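Arylamine n-acetyltransferase (Mycobacterium smegmatis, PDB 1W5R) catalyses transfer of an acetyl group to arylamines, probably from acetyl-CoA by way of an acetylated enzyme intermediate. Local coordinates at residues A[97-102]-A[179-184]; A[213-218]-A[254-259]; A[244-249]-A[267-272]. The protein carries 1 engineered substitution. All blocks are in the same frame, centred on the assembly; numbering follows the deposited sequence.

Contact 1: A[97-102]-A[179-184]; sequences RVVWMR and LYTFTT
Arg97 and Thr181 are joined by two backbone hydrogen bonds: Arg97 N gives to Thr181 O at 2.8 Å, and Thr181 N returns a bond to Arg97 O at 2.9 Å. Val98 and Tyr180 follow as a non-hydrogen-bonded pair. Val99 N then gives to Leu179 O at 3.0 Å as the chain leaves the strand. A type II turn from Val99 to Arg102 comes next, closed by Arg102 N on Val99 O. The pairing joins antiparallel strands 90-98 and 175-182 in the larger sheet of the arylamine N-acetyltransferase fold, and Leu179 and Tyr180 form a classic bulge opposite Leu168. Beyond the backbone, Leu179 CD2 sits over the five-membered ring of Trp100, 3.7 Å from its centroid, a CH-pi contact, while Met101 CG lies on the opposite side, offset toward the rim. Indole suits this place because NE1 still reaches Gln177 OE1. Arg97 lays its CB 3.6 Å from Thr181 OG1; its chain, extended from CG to NE, leads away, and NH1 bonds to Pro109 O. Tyr180 CB lies 3.2 Å from Arg97 O; the tyrosine ring meets His113 edge-to-face, and its OH makes a weak bond to Asp130.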
loop_
_atom_site.group_PDB
_atom_site.type_symbol
_atom_site.label_atom_id
_atom_site.label_comp_id
_atom_site.label_asym_id
_atom_site.label_seq_id
_atom_site.Cartn_x
_atom_site.Cartn_y
_atom_site.Cartn_z
ATOM N N ARG A 97 25.661 7.694 16.892
ATOM C CA ARG A 97 25.980 7.953 15.492
ATOM C C ARG A 97 25.149 6.989 14.659
ATOM O O ARG A 97 25.107 5.787 14.962
ATOM C CB ARG A 97 27.463 7.664 15.224
ATOM C CG ARG A 97 28.429 8.402 16.156
ATOM C CD ARG A 97 29.872 8.070 15.812
ATOM N NE ARG A 97 30.780 8.566 16.841
ATOM C CZ ARG A 97 31.276 9.806 16.866
ATOM N NH1 ARG A 97 30.990 10.672 15.904
ATOM N NH2 ARG A 97 32.085 10.165 17.846
ATOM N N VAL A 98 24.479 7.496 13.624
ATOM C CA VAL A 98 23.587 6.651 12.826
ATOM C C VAL A 98 24.369 5.959 11.727
ATOM O O VAL A 98 25.027 6.590 10.905
ATOM C CB VAL A 98 22.380 7.472 12.263
ATOM C CG1 VAL A 98 21.469 6.597 11.357
ATOM C CG2 VAL A 98 21.578 8.077 13.404
ATOM N N VAL A 99 24.277 4.627 11.709
ATOM C CA VAL A 99 25.018 3.838 10.729
ATOM C C VAL A 99 24.073 3.120 9.767
ATOM O O VAL A 99 24.512 2.307 8.944
ATOM C CB VAL A 99 25.960 2.807 11.412
ATOM C CG1 VAL A 99 26.995 3.506 12.290
ATOM C CG2 VAL A 99 25.153 1.787 12.235
ATOM N N TRP A 100 22.786 3.432 9.867
ATOM C CA TRP A 100 21.776 2.736 9.079
ATOM C C TRP A 100 22.050 2.811 7.575
ATOM O O TRP A 100 22.166 3.897 7.008
ATOM C CB TRP A 100 20.379 3.241 9.425
ATOM C CG TRP A 100 19.330 2.218 9.104
ATOM C CD1 TRP A 100 19.536 0.887 8.868
ATOM C CD2 TRP A 100 17.921 2.427 9.017
ATOM N NE1 TRP A 100 18.342 0.257 8.625
ATOM C CE2 TRP A 100 17.333 1.181 8.708
ATOM C CE3 TRP A 100 17.092 3.549 9.164
ATOM C CZ2 TRP A 100 15.957 1.022 8.536
ATOM C CZ3 TRP A 100 15.720 3.392 8.998
ATOM C CH2 TRP A 100 15.168 2.137 8.687
ATOM N N MET A 101 22.173 1.635 6.956
ATOM C CA MET A 101 22.403 1.486 5.507
ATOM C C MET A 101 23.713 2.103 5.009
ATOM O O MET A 101 23.896 2.285 3.802
ATOM C CB MET A 101 21.214 2.025 4.700
ATOM C CG MET A 101 19.904 1.288 4.943
ATOM S SD MET A 101 20.028 -0.477 4.580
ATOM C CE MET A 101 20.174 -0.461 2.792
ATOM N N ARG A 102 24.618 2.413 5.932
ATOM C CA ARG A 102 25.924 2.943 5.568
ATOM C C ARG A 102 26.849 1.818 5.147
ATOM O O ARG A 102 26.819 0.728 5.731
ATOM C CB ARG A 102 26.555 3.712 6.732
ATOM C CG ARG A 102 26.174 5.175 6.808
ATOM C CD ARG A 102 27.352 5.997 7.337
ATOM N NE ARG A 102 27.154 7.434 7.148
ATOM C CZ ARG A 102 28.131 8.314 6.965
ATOM N NH1 ARG A 102 29.396 7.921 6.919
ATOM N NH2 ARG A 102 27.841 9.599 6.813
ATOM N N LEU A 179 21.517 -0.070 13.218
ATOM C CA LEU A 179 20.796 1.199 13.203
ATOM C C LEU A 179 21.706 2.338 13.639
ATOM O O LEU A 179 21.862 3.325 12.908
ATOM C CB LEU A 179 19.567 1.137 14.104
ATOM C CG LEU A 179 18.535 0.034 13.788
ATOM C CD1 LEU A 179 17.363 0.207 14.735
ATOM C CD2 LEU A 179 18.080 0.014 12.315
ATOM N N TYR A 180 22.298 2.215 14.826
ATOM C CA TYR A 180 23.195 3.251 15.298
ATOM C C TYR A 180 24.153 2.688 16.323
ATOM O O TYR A 180 23.925 1.598 16.864
ATOM C CB TYR A 180 22.410 4.435 15.869
ATOM C CG TYR A 180 21.382 4.103 16.937
ATOM C CD1 TYR A 180 21.750 3.917 18.278
ATOM C CD2 TYR A 180 20.024 3.993 16.611
ATOM C CE1 TYR A 180 20.793 3.635 19.270
ATOM C CE2 TYR A 180 19.062 3.714 17.595
ATOM C CZ TYR A 180 19.461 3.523 18.925
ATOM O OH TYR A 180 18.531 3.292 19.920
ATOM N N THR A 181 25.227 3.430 16.567
ATOM C CA THR A 181 26.169 3.111 17.607
ATOM C C THR A 181 26.077 4.188 18.679
ATOM O O THR A 181 25.695 5.313 18.397
ATOM C CB THR A 181 27.609 3.053 17.059
ATOM O OG1 THR A 181 28.019 4.358 16.620
ATOM C CG2 THR A 181 27.723 2.063 15.899
ATOM N N PHE A 182 26.401 3.836 19.913
ATOM C CA PHE A 182 26.369 4.804 21.005
ATOM C C PHE A 182 27.267 4.353 22.141
ATOM O O PHE A 182 27.546 3.156 22.281
ATOM C CB PHE A 182 24.926 5.003 21.510
ATOM C CG PHE A 182 24.323 3.780 22.171
ATOM C CD1 PHE A 182 24.363 3.626 23.554
ATOM C CD2 PHE A 182 23.693 2.799 21.409
ATOM C CE1 PHE A 182 23.789 2.510 24.170
ATOM C CE2 PHE A 182 23.127 1.677 22.019
ATOM C CZ PHE A 182 23.173 1.532 23.396
ATOM N N THR A 183 27.719 5.310 22.950
ATOM C CA THR A 183 28.389 4.971 24.197
ATOM C C THR A 183 27.458 5.239 25.375
ATOM O O THR A 183 26.432 5.918 25.239
ATOM C CB THR A 183 29.725 5.749 24.394
ATOM O OG1 THR A 183 29.441 7.101 24.800
ATOM C CG2 THR A 183 30.579 5.731 23.126
ATOM N N THR A 184 27.814 4.718 26.549
ATOM C CA THR A 184 26.983 4.918 27.717
ATOM C C THR A 184 27.433 6.111 28.577
ATOM O O THR A 184 27.004 6.232 29.711
ATOM C CB THR A 184 26.884 3.631 28.580
ATOM O OG1 THR A 184 28.194 3.242 29.018
ATOM C CG2 THR A 184 26.242 2.503 27.775
#

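Contact 2: A[213-218]-A[254-259]; sequences VAVVTD and NRFGID
Phe256 sets its ring against Val213 and Val215 of strand 212-216, a helix-to-sheet contact in which the residues following helix 245-255 pack on an antiparallel sheet. Just before it, Arg255 stays on the surface, resting on Leu229 and on Arg233 of the second subunit. At Phe256, CG is anti to the carbonyl carbon (chi1 -69°) and the ring reaches the strand. Val213 CG1 comes over one face, 3.6 Å from the ring centroid and 19° off the normal, a CH-pi contact whose closest atom is Phe256 CG at 3.4 Å. Val215 N lies near the ring plane at the edge, 3.8 Å from Phe256 CE2, and Val215 CG1 touches Phe256 CD2 at 3.8 Å. A broad flat ring suits this buried place, where it can take a methyl on its face and strand backbone at its rim. Gly257 then leaves helical geometry with positive phi (70°), easily adopted without a side chain. Ile258, backbone-bonded to Ile252, turns back inward, also touching Pro40 and Glu42, and its long branch ends with CD1 3.9 Å from Val213 CG1, the same methyl that covers the Phe256 ring.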
loop_
_atom_site.group_PDB
_atom_site.type_symbol
_atom_site.label_atom_id
_atom_site.label_comp_id
_atom_site.label_asym_id
_atom_site.label_seq_id
_atom_site.Cartn_x
_atom_site.Cartn_y
_atom_site.Cartn_z
ATOM N N VAL A 213 8.373 11.718 8.090
ATOM C CA VAL A 213 7.293 11.652 9.071
ATOM C C VAL A 213 7.043 10.182 9.379
ATOM O O VAL A 213 7.035 9.350 8.471
ATOM C CB VAL A 213 5.997 12.343 8.543
ATOM C CG1 VAL A 213 4.919 12.375 9.623
ATOM C CG2 VAL A 213 6.288 13.759 8.077
ATOM N N ALA A 214 6.868 9.833 10.652
ATOM C CA ALA A 214 6.662 8.423 10.972
ATOM C C ALA A 214 5.800 8.235 12.204
ATOM O O ALA A 214 5.669 9.141 13.031
ATOM C CB ALA A 214 8.007 7.699 11.150
ATOM N N VAL A 215 5.201 7.058 12.318
ATOM C CA VAL A 215 4.459 6.701 13.529
ATOM C C VAL A 215 4.419 5.180 13.574
ATOM O O VAL A 215 4.566 4.525 12.539
ATOM C CB VAL A 215 3.038 7.328 13.557
ATOM C CG1 VAL A 215 2.084 6.624 12.569
ATOM C CG2 VAL A 215 2.487 7.352 14.982
ATOM N N VAL A 216 4.243 4.614 14.767
ATOM C CA VAL A 216 4.229 3.157 14.885
ATOM C C VAL A 216 3.041 2.723 15.727
ATOM O O VAL A 216 2.915 3.129 16.884
ATOM C CB VAL A 216 5.535 2.593 15.513
ATOM C CG1 VAL A 216 5.491 1.061 15.577
ATOM C CG2 VAL A 216 6.750 3.040 14.706
ATOM N N THR A 217 2.189 1.885 15.133
ATOM C CA THR A 217 1.020 1.350 15.820
ATOM C C THR A 217 1.318 -0.091 16.225
ATOM O O THR A 217 2.372 -0.642 15.865
ATOM C CB THR A 217 -0.210 1.353 14.894
ATOM O OG1 THR A 217 0.001 0.436 13.815
ATOM C CG2 THR A 217 -0.463 2.757 14.324
ATOM N N ASP A 218 0.387 -0.714 16.950
ATOM C CA ASP A 218 0.580 -2.118 17.326
ATOM C C ASP A 218 0.808 -3.009 16.108
ATOM O O ASP A 218 1.546 -3.994 16.200
ATOM C CB ASP A 218 -0.623 -2.669 18.106
ATOM C CG ASP A 218 -0.839 -1.972 19.433
ATOM O OD1 ASP A 218 -0.043 -1.078 19.813
ATOM O OD2 ASP A 218 -1.818 -2.340 20.120
ATOM N N ASN A 254 -3.952 14.030 8.453
ATOM C CA ASN A 254 -4.999 13.042 8.734
ATOM C C ASN A 254 -4.528 11.608 8.994
ATOM O O ASN A 254 -5.190 10.858 9.723
ATOM C CB ASN A 254 -6.068 13.098 7.639
ATOM C CG ASN A 254 -6.777 14.442 7.600
ATOM O OD1 ASN A 254 -6.698 15.171 6.616
ATOM N ND2 ASN A 254 -7.445 14.791 8.693
ATOM N N ARG A 255 -3.404 11.219 8.399
ATOM C CA ARG A 255 -2.774 9.950 8.745
ATOM C C ARG A 255 -1.906 10.109 9.997
ATOM O O ARG A 255 -1.976 9.293 10.921
ATOM C CB ARG A 255 -1.916 9.420 7.592
ATOM C CG ARG A 255 -2.660 8.757 6.431
ATOM C CD ARG A 255 -1.630 8.101 5.506
ATOM N NE ARG A 255 -2.212 7.242 4.478
ATOM C CZ ARG A 255 -2.203 5.911 4.504
ATOM N NH1 ARG A 255 -1.652 5.253 5.521
ATOM N NH2 ARG A 255 -2.752 5.231 3.507
ATOM N N PHE A 256 -1.088 11.162 10.029
ATOM C CA PHE A 256 -0.092 11.312 11.089
ATOM C C PHE A 256 -0.515 12.218 12.251
ATOM O O PHE A 256 0.186 12.320 13.263
ATOM C CB PHE A 256 1.251 11.753 10.492
ATOM C CG PHE A 256 1.926 10.690 9.669
ATOM C CD1 PHE A 256 1.946 10.770 8.278
ATOM C CD2 PHE A 256 2.547 9.606 10.285
ATOM C CE1 PHE A 256 2.591 9.785 7.505
ATOM C CE2 PHE A 256 3.174 8.620 9.538
ATOM C CZ PHE A 256 3.207 8.707 8.140
ATOM N N GLY A 257 -1.659 12.879 12.106
ATOM C CA GLY A 257 -2.237 13.661 13.202
ATOM C C GLY A 257 -1.497 14.935 13.575
ATOM O O GLY A 257 -1.558 15.375 14.730
ATOM N N ILE A 258 -0.804 15.532 12.606
ATOM C CA ILE A 258 -0.030 16.753 12.849
ATOM C C ILE A 258 -0.832 17.985 12.426
ATOM O O ILE A 258 -1.316 18.069 11.291
ATOM C CB ILE A 258 1.344 16.736 12.115
ATOM C CG1 ILE A 258 2.209 15.580 12.636
ATOM C CG2 ILE A 258 2.077 18.088 12.284
ATOM C CD1 ILE A 258 3.404 15.248 11.729
ATOM N N ASP A 259 -0.943 18.936 13.352
ATOM C CA ASP A 259 -1.624 20.205 13.106
ATOM C C ASP A 259 -0.698 21.191 12.384
ATOM O O ASP A 259 0.234 21.725 12.990
ATOM C CB ASP A 259 -2.112 20.795 14.436
ATOM C CG ASP A 259 -2.757 22.174 14.278
ATOM O OD1 ASP A 259 -3.219 22.510 13.166
ATOM O OD2 ASP A 259 -2.803 22.916 15.279
#

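Contact 3: A[244-249]-A[267-272]; sequences SAAQVL and DVQARV
Leu249 and Val272 carry the apolar part of this contact between helices 245-255 and 268-274, helped by Val248, Ala245 and Val268. Leu249 CD1 lies 3.8 Å from Val272 CG2 and 4.2 Å from Val268 CG1, residues one turn apart, so the methyl spans a turn of the partner helix. Its other methyl, CD2, meets the aliphatic part of Gln269, 4.0 Å from CB, the two side chains crossing at about a right angle. Val272 faces both ways: CG1, anti to the backbone N (chi1 170°), touches Val248 CG1 at 3.7 Å, leaving CG2 for Leu249. A forked valine suits this buried place, since it serves two neighbours with little length. Leu211 and Phe242 also pack against Val248, and Leu260 against Leu249.

Polar atoms take part only through van der Waals contact; no hydrogen bond crosses the segments. Ala245 CB sits 3.4 Å from Gln269 O; a methyl is small enough to let backbone come this near. Gln269 runs extended beyond CG at the exposed side. Its CG lies against Ala245 CB, and its OE1 is 3.9 Å from Ala246 CB.

Capping bonds are made within each helix. Asp267 OD1 accepts from Ala270 N at 3.3 Å, met from above the carboxylate plane, and Ser244 OG accepts weakly from Ala246 N; short polar side chains are well suited to receive the first N-H groups of a helix. The segments' axes come within 9.1 Å at 114°, a strongly crossed pair of N-capped helices, packed at their first turns near the C-terminal end of the chain.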
loop_
_atom_site.group_PDB
_atom_site.type_symbol
_atom_site.label_atom_id
_atom_site.label_comp_id
_atom_site.label_asym_id
_atom_site.label_seq_id
_atom_site.Cartn_x
_atom_site.Cartn_y
_atom_site.Cartn_z
ATOM N N SER A 244 1.420 14.367 -5.439
ATOM C CA SER A 244 1.795 15.779 -5.257
ATOM C C SER A 244 1.894 16.159 -3.775
ATOM O O SER A 244 1.525 15.381 -2.888
ATOM C CB SER A 244 0.759 16.699 -5.932
ATOM O OG SER A 244 -0.428 16.756 -5.147
ATOM N N ALA A 245 2.341 17.390 -3.527
ATOM C CA ALA A 245 2.404 17.943 -2.171
ATOM C C ALA A 245 1.059 17.979 -1.432
ATOM O O ALA A 245 1.017 17.785 -0.221
ATOM C CB ALA A 245 3.063 19.316 -2.185
ATOM N N ALA A 246 -0.058 18.224 -2.135
ATOM C CA ALA A 246 -1.359 18.249 -1.443
ATOM C C ALA A 246 -1.721 16.939 -0.761
ATOM O O ALA A 246 -2.243 16.952 0.359
ATOM C CB ALA A 246 -2.497 18.697 -2.379
ATOM N N GLN A 247 -1.472 15.814 -1.447
ATOM C CA GLN A 247 -1.750 14.495 -0.886
ATOM C C GLN A 247 -0.804 14.216 0.287
ATOM O O GLN A 247 -1.215 13.615 1.277
ATOM C CB GLN A 247 -1.604 13.383 -1.937
ATOM C CG GLN A 247 -2.759 13.294 -2.939
ATOM C CD GLN A 247 -2.621 14.266 -4.092
ATOM O OE1 GLN A 247 -3.620 14.795 -4.585
ATOM N NE2 GLN A 247 -1.397 14.499 -4.541
ATOM N N VAL A 248 0.446 14.674 0.158
ATOM C CA VAL A 248 1.431 14.540 1.237
ATOM C C VAL A 248 0.937 15.304 2.470
ATOM O O VAL A 248 0.881 14.751 3.566
ATOM C CB VAL A 248 2.848 14.996 0.811
ATOM C CG1 VAL A 248 3.802 14.983 2.020
ATOM C CG2 VAL A 248 3.392 14.084 -0.279
ATOM N N LEU A 249 0.533 16.561 2.267
ATOM C CA LEU A 249 -0.043 17.350 3.346
ATOM C C LEU A 249 -1.296 16.738 3.969
ATOM O O LEU A 249 -1.469 16.772 5.192
ATOM C CB LEU A 249 -0.293 18.795 2.897
ATOM C CG LEU A 249 0.801 19.798 3.255
ATOM C CD1 LEU A 249 2.026 19.629 2.384
ATOM C CD2 LEU A 249 0.258 21.220 3.168
ATOM N N ASP A 267 4.307 28.653 3.823
ATOM C CA ASP A 267 4.116 27.932 2.530
ATOM C C ASP A 267 4.675 26.522 2.569
ATOM O O ASP A 267 5.539 26.123 1.784
ATOM C CB ASP A 267 4.610 28.730 1.337
ATOM C CG ASP A 267 3.863 28.312 0.076
ATOM O OD1 ASP A 267 3.162 27.283 0.132
ATOM O OD2 ASP A 267 3.994 29.018 -0.944
ATOM N N VAL A 268 4.133 25.784 3.530
ATOM C CA VAL A 268 4.481 24.412 3.749
ATOM C C VAL A 268 4.329 23.615 2.453
ATOM O O VAL A 268 5.212 22.834 2.095
ATOM C CB VAL A 268 3.583 23.788 4.839
ATOM C CG1 VAL A 268 3.929 22.325 5.038
ATOM C CG2 VAL A 268 3.719 24.550 6.153
ATOM N N GLN A 269 3.216 23.823 1.750
ATOM C CA GLN A 269 2.904 23.021 0.581
ATOM C C GLN A 269 3.981 23.176 -0.491
ATOM O O GLN A 269 4.417 22.184 -1.072
ATOM C CB GLN A 269 1.505 23.357 0.028
ATOM C CG GLN A 269 0.910 22.238 -0.826
ATOM C CD GLN A 269 -0.382 22.627 -1.509
ATOM O OE1 GLN A 269 -1.460 22.220 -1.090
ATOM N NE2 GLN A 269 -0.278 23.427 -2.569
ATOM N N ALA A 270 4.434 24.411 -0.729
ATOM C CA ALA A 270 5.483 24.678 -1.712
ATOM C C ALA A 270 6.833 24.067 -1.332
ATOM O O ALA A 270 7.560 23.591 -2.190
ATOM C CB ALA A 270 5.634 26.183 -1.969
ATOM N N ARG A 271 7.160 24.061 -0.042
ATOM C CA ARG A 271 8.428 23.488 0.368
ATOM C C ARG A 271 8.389 21.959 0.289
ATOM O O ARG A 271 9.361 21.324 -0.110
ATOM C CB ARG A 271 8.777 23.943 1.786
ATOM C CG ARG A 271 10.056 23.338 2.364
ATOM C CD ARG A 271 11.303 23.561 1.491
ATOM N NE ARG A 271 12.489 23.047 2.177
ATOM C CZ ARG A 271 13.587 22.587 1.587
ATOM N NH1 ARG A 271 13.696 22.557 0.257
ATOM N NH2 ARG A 271 14.581 22.131 2.348
ATOM N N VAL A 272 7.264 21.386 0.685
ATOM C CA VAL A 272 7.064 19.945 0.536
ATOM C C VAL A 272 7.182 19.532 -0.940
ATOM O O VAL A 272 7.771 18.500 -1.259
ATOM C CB VAL A 272 5.738 19.514 1.176
ATOM C CG1 VAL A 272 5.392 18.075 0.820
ATOM C CG2 VAL A 272 5.839 19.654 2.680
#

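In the fold
Contacts 2 and 3 share helix 245-255: its first turns pack on helix 268-274 in contact 3, and the residues just after its far end meet strand 212-216 in contact 2. Their centres are 16 Å apart, with nearest atoms about 5 Å. Contact 1 belongs to the other, larger sheet; its centre lies 24 Å from that of contact 2, across the chain's centre, and 31 Å from that of contact 3. Contact 1 lies beside the probable active site, where Tyr180 and Val98 touch His113. His113 and Asp130, the latter a weak partner of Tyr180, probably correspond to the histidine and aspartate of the family's Cys-His-Asp triad. The triad's cysteine is the residue engineered to glutamine here.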